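Long-range contacts in ribonucleoside-diphosphate reductase, alpha chain (Actinobacillus ureae ATCC 25976, PDB 6DQX), which probably reduces ribonucleoside diphosphates to their deoxy forms, as the catalytic alpha subunit of a class Id ribonucleotide reductase: residues L163-I168 with I205-Y210; V289-S294 with Y314-V319; A308-T313 with L385-E390. All blocks are in the same frame, centred on the assembly; numbering follows the deposited sequence.

Contact 1. Residues L163-I168 with I205-Y210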
loop_
_atom_site.group_PDB
_atom_site.type_symbol
_atom_site.label_atom_id
_atom_site.label_comp_id
_atom_site.label_asym_id
_atom_site.label_seq_id
_atom_site.Cartn_x
_atom_site.Cartn_y
_atom_site.Cartn_z
ATOM N N LEU A 163 -1.868 5.360 -3.432
ATOM C CA LEU A 163 -1.553 4.078 -2.856
ATOM C C LEU A 163 -1.741 2.935 -3.854
ATOM O O LEU A 163 -0.923 2.032 -3.971
ATOM C CB LEU A 163 -2.456 3.884 -1.646
ATOM C CG LEU A 163 -2.254 2.773 -0.653
ATOM C CD1 LEU A 163 -0.787 2.546 -0.319
ATOM C CD2 LEU A 163 -3.072 3.136 0.585
ATOM N N PHE A 164 -2.824 3.000 -4.620
ATOM C CA PHE A 164 -3.117 1.920 -5.565
ATOM C C PHE A 164 -2.201 1.968 -6.776
ATOM O O PHE A 164 -1.760 0.933 -7.264
ATOM C CB PHE A 164 -4.598 1.967 -5.922
ATOM C CG PHE A 164 -5.470 1.670 -4.745
ATOM C CD1 PHE A 164 -5.727 0.349 -4.396
ATOM C CD2 PHE A 164 -5.946 2.686 -3.926
ATOM C CE1 PHE A 164 -6.487 0.052 -3.271
ATOM C CE2 PHE A 164 -6.704 2.398 -2.797
ATOM C CZ PHE A 164 -6.979 1.072 -2.471
ATOM N N ASP A 165 -1.901 3.177 -7.231
ATOM C CA ASP A 165 -0.930 3.389 -8.297
ATOM C C ASP A 165 0.445 2.808 -7.921
ATOM O O ASP A 165 1.096 2.151 -8.730
ATOM C CB ASP A 165 -0.853 4.883 -8.610
ATOM C CG ASP A 165 -0.029 5.183 -9.845
ATOM O OD1 ASP A 165 -0.548 5.126 -10.992
ATOM O OD2 ASP A 165 1.147 5.492 -9.657
ATOM N N THR A 166 0.871 3.007 -6.669
ATOM C CA THR A 166 2.116 2.392 -6.202
ATOM C C THR A 166 2.040 0.885 -6.084
ATOM O O THR A 166 2.992 0.195 -6.461
ATOM C CB THR A 166 2.565 2.996 -4.842
ATOM O OG1 THR A 166 2.813 4.387 -5.029
ATOM C CG2 THR A 166 3.828 2.363 -4.358
ATOM N N VAL A 167 0.926 0.362 -5.584
ATOM C CA VAL A 167 0.794 -1.087 -5.452
ATOM C C VAL A 167 1.050 -1.762 -6.804
ATOM O O VAL A 167 1.820 -2.726 -6.876
ATOM C CB VAL A 167 -0.577 -1.520 -4.896
ATOM C CG1 VAL A 167 -0.783 -3.019 -5.082
ATOM C CG2 VAL A 167 -0.721 -1.165 -3.435
ATOM N N ILE A 168 0.419 -1.253 -7.865
ATOM C CA ILE A 168 0.595 -1.871 -9.198
ATOM C C ILE A 168 1.971 -1.579 -9.823
ATOM O O ILE A 168 2.473 -2.388 -10.600
ATOM C CB ILE A 168 -0.559 -1.554 -10.180
ATOM C CG1 ILE A 168 -0.502 -0.105 -10.676
ATOM C CG2 ILE A 168 -1.893 -1.883 -9.536
ATOM C CD1 ILE A 168 -1.598 0.255 -11.650
ATOM N N ILE A 205 -0.086 10.311 -10.595
ATOM C CA ILE A 205 -0.724 9.094 -11.116
ATOM C C ILE A 205 -0.457 8.924 -12.615
ATOM O O ILE A 205 -1.004 9.663 -13.423
ATOM C CB ILE A 205 -2.248 9.145 -10.911
ATOM C CG1 ILE A 205 -2.605 9.442 -9.448
ATOM C CG2 ILE A 205 -2.892 7.844 -11.397
ATOM C CD1 ILE A 205 -2.040 8.480 -8.446
ATOM N N GLN A 206 0.368 7.943 -12.955
ATOM C CA GLN A 206 0.756 7.625 -14.341
ATOM C C GLN A 206 0.414 6.191 -14.774
ATOM O O GLN A 206 0.375 5.939 -15.964
ATOM C CB GLN A 206 2.261 7.829 -14.521
ATOM C CG GLN A 206 2.755 9.257 -14.322
ATOM C CD GLN A 206 2.165 10.234 -15.313
ATOM O OE1 GLN A 206 1.908 9.896 -16.468
ATOM N NE2 GLN A 206 1.914 11.450 -14.855
ATOM N N LEU A 207 0.174 5.262 -13.838
ATOM C CA LEU A 207 0.072 3.831 -14.183
ATOM C C LEU A 207 -1.370 3.345 -14.192
ATOM O O LEU A 207 -1.765 2.616 -15.095
ATOM C CB LEU A 207 0.905 2.960 -13.231
ATOM C CG LEU A 207 2.392 3.341 -13.070
ATOM C CD1 LEU A 207 3.172 2.221 -12.386
ATOM C CD2 LEU A 207 3.052 3.695 -14.394
ATOM N N MET A 208 -2.138 3.720 -13.175
ATOM C CA MET A 208 -3.510 3.257 -13.061
ATOM C C MET A 208 -4.393 4.007 -14.040
ATOM O O MET A 208 -4.103 5.160 -14.439
ATOM C CB MET A 208 -4.043 3.374 -11.637
ATOM C CG MET A 208 -4.195 4.769 -11.091
ATOM S SD MET A 208 -5.015 4.765 -9.493
ATOM C CE MET A 208 -6.706 5.078 -9.950
ATOM N N TYR A 209 -5.451 3.327 -14.465
ATOM C CA TYR A 209 -6.493 3.964 -15.273
ATOM C C TYR A 209 -7.613 4.470 -14.381
ATOM O O TYR A 209 -7.652 4.186 -13.173
ATOM C CB TYR A 209 -7.055 2.958 -16.281
ATOM C CG TYR A 209 -6.004 2.383 -17.178
ATOM C CD1 TYR A 209 -5.326 3.198 -18.091
ATOM C CD2 TYR A 209 -5.672 1.029 -17.115
ATOM C CE1 TYR A 209 -4.341 2.677 -18.920
ATOM C CE2 TYR A 209 -4.686 0.489 -17.943
ATOM C CZ TYR A 209 -4.027 1.318 -18.840
ATOM O OH TYR A 209 -3.047 0.787 -19.649
ATOM N N TYR A 210 -8.524 5.243 -14.956
ATOM C CA TYR A 210 -9.713 5.657 -14.250
ATOM C C TYR A 210 -10.922 5.841 -15.137
ATOM O O TYR A 210 -10.809 6.022 -16.351
ATOM C CB TYR A 210 -9.512 6.917 -13.374
ATOM C CG TYR A 210 -9.406 8.252 -14.120
ATOM C CD1 TYR A 210 -8.386 8.486 -15.029
ATOM C CD2 TYR A 210 -10.340 9.243 -13.919
ATOM C CE1 TYR A 210 -8.298 9.692 -15.723
ATOM C CE2 TYR A 210 -10.270 10.449 -14.589
ATOM C CZ TYR A 210 -9.240 10.665 -15.475
ATOM O OH TYR A 210 -9.223 11.852 -16.123
#
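Two successive backbone N-H groups, those of Leu207 and Met208, close on a single carboxylate oxygen of Asp165. Leu207 N reaches Asp165 OD1 at 2.9 Å through the syn lone pair, with an N-H...O angle of 149°. Met208 N comes to the same OD1 at 3.0 Å, nearly in line with its C-O bond and straighter, at 162°. Aspartate suits the place because it is short and carries an acceptor that can serve two successive amide donors of the loop at once. Its CG lies anti to the backbone N (chi1 -171°), which carries the carboxylate off the helix and into this turn.

Carbon closes round the buried group: Ile205 CD1 rests 3.8 Å from Asp165 CB, and Met208 CG stands 3.7 Å from Asp165 OD1. One turn along, Ile168 extends its CD1 to 4.0 Å from both Leu207 CB and Met208 CB. The helix 156-170 belongs to the alpha/beta barrel, joining parallel strands 134-137 and 181-186 in a beta-alpha-beta crossover, and here it holds the approach to the next parallel strand, 209-213.

Further out, His199 NE2 bonds to Met208 O and Asn203 OD1 accepts from Ile205 N, both shaping the loop that presents the two amides. Elsewhere on the helix, Thr166 OG1 is hydrogen-bonded to Thr166 OG1 of the second subunit.

Contact 2. Residues V289-S294 with Y314-V319; sequences VCCLSS and YFLDVV. With EDO (1,2-ethanediol), chain F.
Leu316 of helix 308-327 presses its two methyls against strand 288-296, and the pairing is a helix lying on a strand of the ribonucleotide reductase alpha/beta barrel. Strand 292-294 and helix 314-319 run nearly antiparallel, at 160°, their axes 9.0 Å apart. The tight part has no hydrogen bond across it and is mostly carbon and sulfur. Leu316 CD2 lies 3.7 Å from Leu292 C and equally close to Ser293 OG, while Val319 CG1 meets Cys291 CB at 3.8 Å. Cys291 turns SG between its backbone N and carbonyl carbon (chi1 58°), which brings the sulfur to the helix, beside Leu316 O and Val319. Small side chains such as Cys291 and Ser293 suit a strand face against which these methyls press; Ser293 OG bonds to Leu292 O at 2.7 Å and lies at the edge of the Phe315 ring. Ile91 of helix 89-94 covers this side.

Leu292 points away from the helix and is partly exposed. The helix's far face is polar yet still buried: Asp317 forms salt bridges with Arg344 and Arg407, and a 1,2-ethanediol, probably from the crystallisation liquor, donates from O2 to Asp317 OD2 at 2.6 Å. Against the strand, Ser293 N is buried with no hydrogen-bond partner in the model, and Leu316 CD1 sits 3.9 Å from that nitrogen.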
loop_
_atom_site.group_PDB
_atom_site.type_symbol
_atom_site.label_atom_id
_atom_site.label_comp_id
_atom_site.label_asym_id
_atom_site.label_seq_id
_atom_site.Cartn_x
_atom_site.Cartn_y
_atom_site.Cartn_z
ATOM N N VAL A 289 -16.404 -10.477 -8.553
ATOM C CA VAL A 289 -15.554 -11.216 -9.452
ATOM C C VAL A 289 -16.427 -11.878 -10.511
ATOM O O VAL A 289 -17.615 -12.117 -10.301
ATOM C CB VAL A 289 -14.689 -12.267 -8.732
ATOM C CG1 VAL A 289 -13.711 -11.597 -7.782
ATOM C CG2 VAL A 289 -15.543 -13.252 -7.937
ATOM N N CYS A 290 -15.799 -12.234 -11.623
ATOM C CA CYS A 290 -16.523 -12.856 -12.741
ATOM C C CYS A 290 -15.519 -13.607 -13.604
ATOM O O CYS A 290 -14.330 -13.321 -13.572
ATOM C CB CYS A 290 -17.220 -11.758 -13.548
ATOM S SG CYS A 290 -18.517 -12.330 -14.658
ATOM N N CYS A 291 -15.984 -14.573 -14.368
ATOM C CA CYS A 291 -15.112 -15.256 -15.307
ATOM C C CYS A 291 -15.732 -15.151 -16.670
ATOM O O CYS A 291 -16.923 -14.845 -16.804
ATOM C CB CYS A 291 -14.894 -16.696 -14.928
ATOM S SG CYS A 291 -16.402 -17.636 -14.799
ATOM N N LEU A 292 -14.925 -15.381 -17.675
ATOM C CA LEU A 292 -15.378 -15.168 -19.035
ATOM C C LEU A 292 -14.850 -16.205 -19.968
ATOM O O LEU A 292 -13.826 -16.834 -19.726
ATOM C CB LEU A 292 -15.020 -13.769 -19.522
ATOM C CG LEU A 292 -13.609 -13.372 -19.920
ATOM C CD1 LEU A 292 -13.272 -13.782 -21.350
ATOM C CD2 LEU A 292 -13.393 -11.861 -19.782
ATOM N N SER A 293 -15.608 -16.384 -21.034
ATOM C CA SER A 293 -15.175 -17.073 -22.220
ATOM C C SER A 293 -16.169 -16.590 -23.285
ATOM O O SER A 293 -17.127 -15.886 -22.949
ATOM C CB SER A 293 -15.176 -18.592 -22.033
ATOM O OG SER A 293 -14.082 -19.042 -21.245
ATOM N N SER A 294 -15.908 -16.902 -24.542
ATOM C CA SER A 294 -16.573 -16.197 -25.658
ATOM C C SER A 294 -16.987 -17.110 -26.798
ATOM O O SER A 294 -16.256 -18.034 -27.183
ATOM C CB SER A 294 -15.661 -15.104 -26.214
ATOM O OG SER A 294 -14.981 -14.401 -25.158
ATOM N N TYR A 314 -22.281 -23.853 -18.709
ATOM C CA TYR A 314 -21.940 -24.920 -17.757
ATOM C C TYR A 314 -20.465 -24.850 -17.397
ATOM O O TYR A 314 -20.103 -24.960 -16.226
ATOM C CB TYR A 314 -22.236 -26.291 -18.338
ATOM C CG TYR A 314 -23.660 -26.778 -18.195
ATOM C CD1 TYR A 314 -24.747 -25.979 -18.534
ATOM C CD2 TYR A 314 -23.916 -28.066 -17.726
ATOM C CE1 TYR A 314 -26.051 -26.454 -18.424
ATOM C CE2 TYR A 314 -25.209 -28.549 -17.603
ATOM C CZ TYR A 314 -26.270 -27.748 -17.958
ATOM O OH TYR A 314 -27.542 -28.250 -17.856
ATOM N N PHE A 315 -19.627 -24.598 -18.404
ATOM C CA PHE A 315 -18.179 -24.529 -18.180
ATOM C C PHE A 315 -17.825 -23.367 -17.273
ATOM O O PHE A 315 -17.033 -23.526 -16.333
ATOM C CB PHE A 315 -17.414 -24.421 -19.503
ATOM C CG PHE A 315 -15.943 -24.254 -19.333
ATOM C CD1 PHE A 315 -15.193 -25.312 -18.878
ATOM C CD2 PHE A 315 -15.306 -23.039 -19.638
ATOM C CE1 PHE A 315 -13.825 -25.185 -18.713
ATOM C CE2 PHE A 315 -13.944 -22.908 -19.486
ATOM C CZ PHE A 315 -13.199 -23.990 -19.044
ATOM N N LEU A 316 -18.395 -22.199 -17.551
ATOM C CA LEU A 316 -18.138 -21.017 -16.731
ATOM C C LEU A 316 -18.627 -21.189 -15.293
ATOM O O LEU A 316 -17.980 -20.729 -14.347
ATOM C CB LEU A 316 -18.734 -19.781 -17.385
ATOM C CG LEU A 316 -17.997 -19.351 -18.667
ATOM C CD1 LEU A 316 -18.620 -18.098 -19.215
ATOM C CD2 LEU A 316 -16.500 -19.125 -18.431
ATOM N N ASP A 317 -19.723 -21.920 -15.107
ATOM C CA ASP A 317 -20.154 -22.202 -13.744
ATOM C C ASP A 317 -19.154 -23.072 -12.985
ATOM O O ASP A 317 -18.905 -22.816 -11.823
ATOM C CB ASP A 317 -21.535 -22.820 -13.706
ATOM C CG ASP A 317 -22.149 -22.765 -12.332
ATOM O OD1 ASP A 317 -22.248 -21.651 -11.773
ATOM O OD2 ASP A 317 -22.548 -23.826 -11.797
ATOM N N VAL A 318 -18.566 -24.079 -13.626
ATOM C CA VAL A 318 -17.525 -24.870 -12.921
ATOM C C VAL A 318 -16.240 -24.097 -12.698
ATOM O O VAL A 318 -15.546 -24.333 -11.715
ATOM C CB VAL A 318 -17.204 -26.222 -13.593
ATOM C CG1 VAL A 318 -18.435 -27.042 -13.656
ATOM C CG2 VAL A 318 -16.616 -26.115 -14.972
ATOM N N VAL A 319 -15.922 -23.163 -13.602
ATOM C CA VAL A 319 -14.837 -22.233 -13.377
ATOM C C VAL A 319 -15.056 -21.409 -12.105
ATOM O O VAL A 319 -14.151 -21.293 -11.266
ATOM C CB VAL A 319 -14.600 -21.338 -14.620
ATOM C CG1 VAL A 319 -13.629 -20.207 -14.302
ATOM C CG2 VAL A 319 -14.092 -22.184 -15.802
HETATM C C1 EDO F . -20.269 -27.794 -10.268
HETATM O O1 EDO F . -18.986 -27.209 -9.997
HETATM C C2 EDO F . -21.181 -26.837 -11.017
HETATM O O2 EDO F . -21.161 -25.542 -10.428
#

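Contact 3. Residues A308-T313 with L385-E390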
loop_
_atom_site.group_PDB
_atom_site.type_symbol
_atom_site.label_atom_id
_atom_site.label_comp_id
_atom_site.label_asym_id
_atom_site.label_seq_id
_atom_site.Cartn_x
_atom_site.Cartn_y
_atom_site.Cartn_z
ATOM N N ALA A 308 -23.982 -25.509 -27.954
ATOM C CA ALA A 308 -22.665 -24.910 -27.658
ATOM C C ALA A 308 -22.709 -23.774 -26.601
ATOM O O ALA A 308 -21.922 -23.800 -25.647
ATOM C CB ALA A 308 -21.949 -24.458 -28.929
ATOM N N PRO A 309 -23.636 -22.808 -26.724
ATOM C CA PRO A 309 -23.700 -21.760 -25.681
ATOM C C PRO A 309 -24.031 -22.294 -24.308
ATOM O O PRO A 309 -23.459 -21.839 -23.311
ATOM C CB PRO A 309 -24.787 -20.820 -26.179
ATOM C CG PRO A 309 -24.841 -21.063 -27.633
ATOM C CD PRO A 309 -24.591 -22.526 -27.800
ATOM N N GLU A 310 -24.887 -23.313 -24.248
ATOM C CA GLU A 310 -25.208 -23.949 -22.982
ATOM C C GLU A 310 -24.012 -24.657 -22.369
ATOM O O GLU A 310 -23.773 -24.569 -21.148
ATOM C CB GLU A 310 -26.352 -24.940 -23.175
ATOM C CG GLU A 310 -27.653 -24.250 -23.542
ATOM C CD GLU A 310 -27.907 -24.117 -25.023
ATOM O OE1 GLU A 310 -26.962 -23.952 -25.836
ATOM O OE2 GLU A 310 -29.116 -24.112 -25.387
ATOM N N VAL A 311 -23.255 -25.357 -23.215
ATOM C CA VAL A 311 -22.040 -26.045 -22.757
ATOM C C VAL A 311 -21.042 -25.043 -22.207
ATOM O O VAL A 311 -20.439 -25.297 -21.148
ATOM C CB VAL A 311 -21.444 -26.952 -23.874
ATOM C CG1 VAL A 311 -20.003 -27.362 -23.600
ATOM C CG2 VAL A 311 -22.327 -28.197 -24.006
ATOM N N LEU A 312 -20.890 -23.906 -22.893
ATOM C CA LEU A 312 -19.961 -22.882 -22.417
ATOM C C LEU A 312 -20.439 -22.265 -21.072
ATOM O O LEU A 312 -19.627 -22.005 -20.179
ATOM C CB LEU A 312 -19.708 -21.824 -23.500
ATOM C CG LEU A 312 -18.489 -20.930 -23.242
ATOM C CD1 LEU A 312 -17.179 -21.732 -23.229
ATOM C CD2 LEU A 312 -18.411 -19.825 -24.289
ATOM N N THR A 313 -21.750 -22.081 -20.913
ATOM C CA THR A 313 -22.326 -21.603 -19.653
ATOM C C THR A 313 -22.040 -22.559 -18.468
ATOM O O THR A 313 -21.583 -22.126 -17.383
ATOM C CB THR A 313 -23.835 -21.351 -19.817
ATOM O OG1 THR A 313 -24.033 -20.428 -20.903
ATOM C CG2 THR A 313 -24.448 -20.820 -18.528
ATOM N N LEU A 385 -29.549 -18.159 -20.409
ATOM C CA LEU A 385 -30.497 -18.205 -19.318
ATOM C C LEU A 385 -31.061 -19.621 -19.100
ATOM O O LEU A 385 -31.165 -20.090 -17.972
ATOM C CB LEU A 385 -31.661 -17.226 -19.546
ATOM C CG LEU A 385 -32.773 -17.230 -18.509
ATOM C CD1 LEU A 385 -32.200 -17.023 -17.100
ATOM C CD2 LEU A 385 -33.829 -16.170 -18.839
ATOM N N LYS A 386 -31.419 -20.287 -20.180
ATOM C CA LYS A 386 -31.900 -21.668 -20.090
ATOM C C LYS A 386 -30.884 -22.540 -19.378
ATOM O O LYS A 386 -31.230 -23.321 -18.499
ATOM C CB LYS A 386 -32.178 -22.211 -21.486
ATOM C CG LYS A 386 -32.638 -23.664 -21.524
ATOM C CD LYS A 386 -32.872 -24.124 -22.948
ATOM C CE LYS A 386 -31.563 -24.260 -23.697
ATOM N NZ LYS A 386 -31.633 -25.191 -24.853
ATOM N N ALA A 387 -29.618 -22.388 -19.761
ATOM C CA ALA A 387 -28.550 -23.158 -19.173
ATOM C C ALA A 387 -28.404 -22.872 -17.659
ATOM O O ALA A 387 -28.264 -23.799 -16.848
ATOM C CB ALA A 387 -27.247 -22.925 -19.933
ATOM N N SER A 388 -28.535 -21.607 -17.273
ATOM C CA SER A 388 -28.422 -21.216 -15.859
ATOM C C SER A 388 -29.593 -21.779 -15.043
ATOM O O SER A 388 -29.415 -22.212 -13.912
ATOM C CB SER A 388 -28.398 -19.707 -15.700
ATOM O OG SER A 388 -27.969 -19.356 -14.403
ATOM N N GLN A 389 -30.777 -21.801 -15.651
ATOM C CA GLN A 389 -31.950 -22.465 -15.032
ATOM C C GLN A 389 -31.736 -23.963 -14.812
ATOM O O GLN A 389 -32.038 -24.467 -13.741
ATOM C CB GLN A 389 -33.219 -22.209 -15.868
ATOM C CG GLN A 389 -33.682 -20.749 -15.850
ATOM C CD GLN A 389 -34.683 -20.412 -16.942
ATOM O OE1 GLN A 389 -34.848 -21.148 -17.899
ATOM N NE2 GLN A 389 -35.333 -19.286 -16.805
ATOM N N GLU A 390 -31.196 -24.672 -15.808
ATOM C CA GLU A 390 -30.866 -26.102 -15.693
ATOM C C GLU A 390 -29.798 -26.352 -14.621
ATOM O O GLU A 390 -29.886 -27.317 -13.836
ATOM C CB GLU A 390 -30.332 -26.674 -17.013
ATOM C CG GLU A 390 -31.323 -26.639 -18.168
ATOM C CD GLU A 390 -30.697 -26.812 -19.547
ATOM O OE1 GLU A 390 -29.443 -26.933 -19.712
ATOM O OE2 GLU A 390 -31.492 -26.825 -20.503
#
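Glu310 OE2 is gripped by two lysines of helix 367-395, Lys386 within the contact and Lys383 one turn earlier. Lys386 NZ donates to Glu310 OE2 at 2.8 Å in a salt bridge, arriving on the anti side of the oxygen and 18° out of the carboxylate plane. The two side chains meet at a slant. Lys386 leaves its helix fully extended through its first two torsions and then bends at chi3 (70°), which swings the ammonium across to the neighbouring helix, while Glu310 is itself kinked at chi2. Lysine suits the exposed edge, since its long chain can reach in to the buried carboxylate of Glu310. Glu390 OE2 stands 6.1 Å from Glu310 OE2, and the lysines would be expected to offset the repulsion of these like charges. Glu310 also lies in the first turn of its helix, where a negative charge is probably favoured by the helix dipole.

Beside the salt bridge the contact turns apolar. Ala387 CB fits between two residues one turn apart, lying 3.8 Å from Glu310 CA and 3.8 Å from both Thr313 CB and Thr313 CG2. The small side chain of Ala387 suits so near an approach: Glu310 CA and Ala387 CA are 5.1 Å apart. Thr313 can offer its methyl to Ala387 because its hydroxyl is turned back into its own helix, where OG1 bonds to Pro309 O at 2.8 Å. That carbonyl oxygen also accepts from Thr313 N, the two donors arriving from opposite faces of its plane.

With segment axes 8.7 Å apart and a crossing angle of -48°, the geometry is consistent with ridges-into-grooves packing between alpha helices, here binding two helices outside the strands of the barrel.

In the fold
All three contacts are largely buried, yet their chemistry differs. Contact 1 secures a loop to a helix through backbone amides and one carboxylate, close to the subunit interface. Contact 2 sets a helix on a strand by van der Waals packing with no hydrogen bond across it. Contact 3 joins two helices by packing beside a salt bridge at the solvent edge. Contacts 2 and 3 share helix 308-327, which is sandwiched between strand 288-296 and helix 367-395; Tyr314 OH and Glu390 OE1, 3.0 Å apart, link them. Contact 1 reaches the same sheet as contact 2, with centres 28 Å apart, and lies across the chain's centre from contact 3.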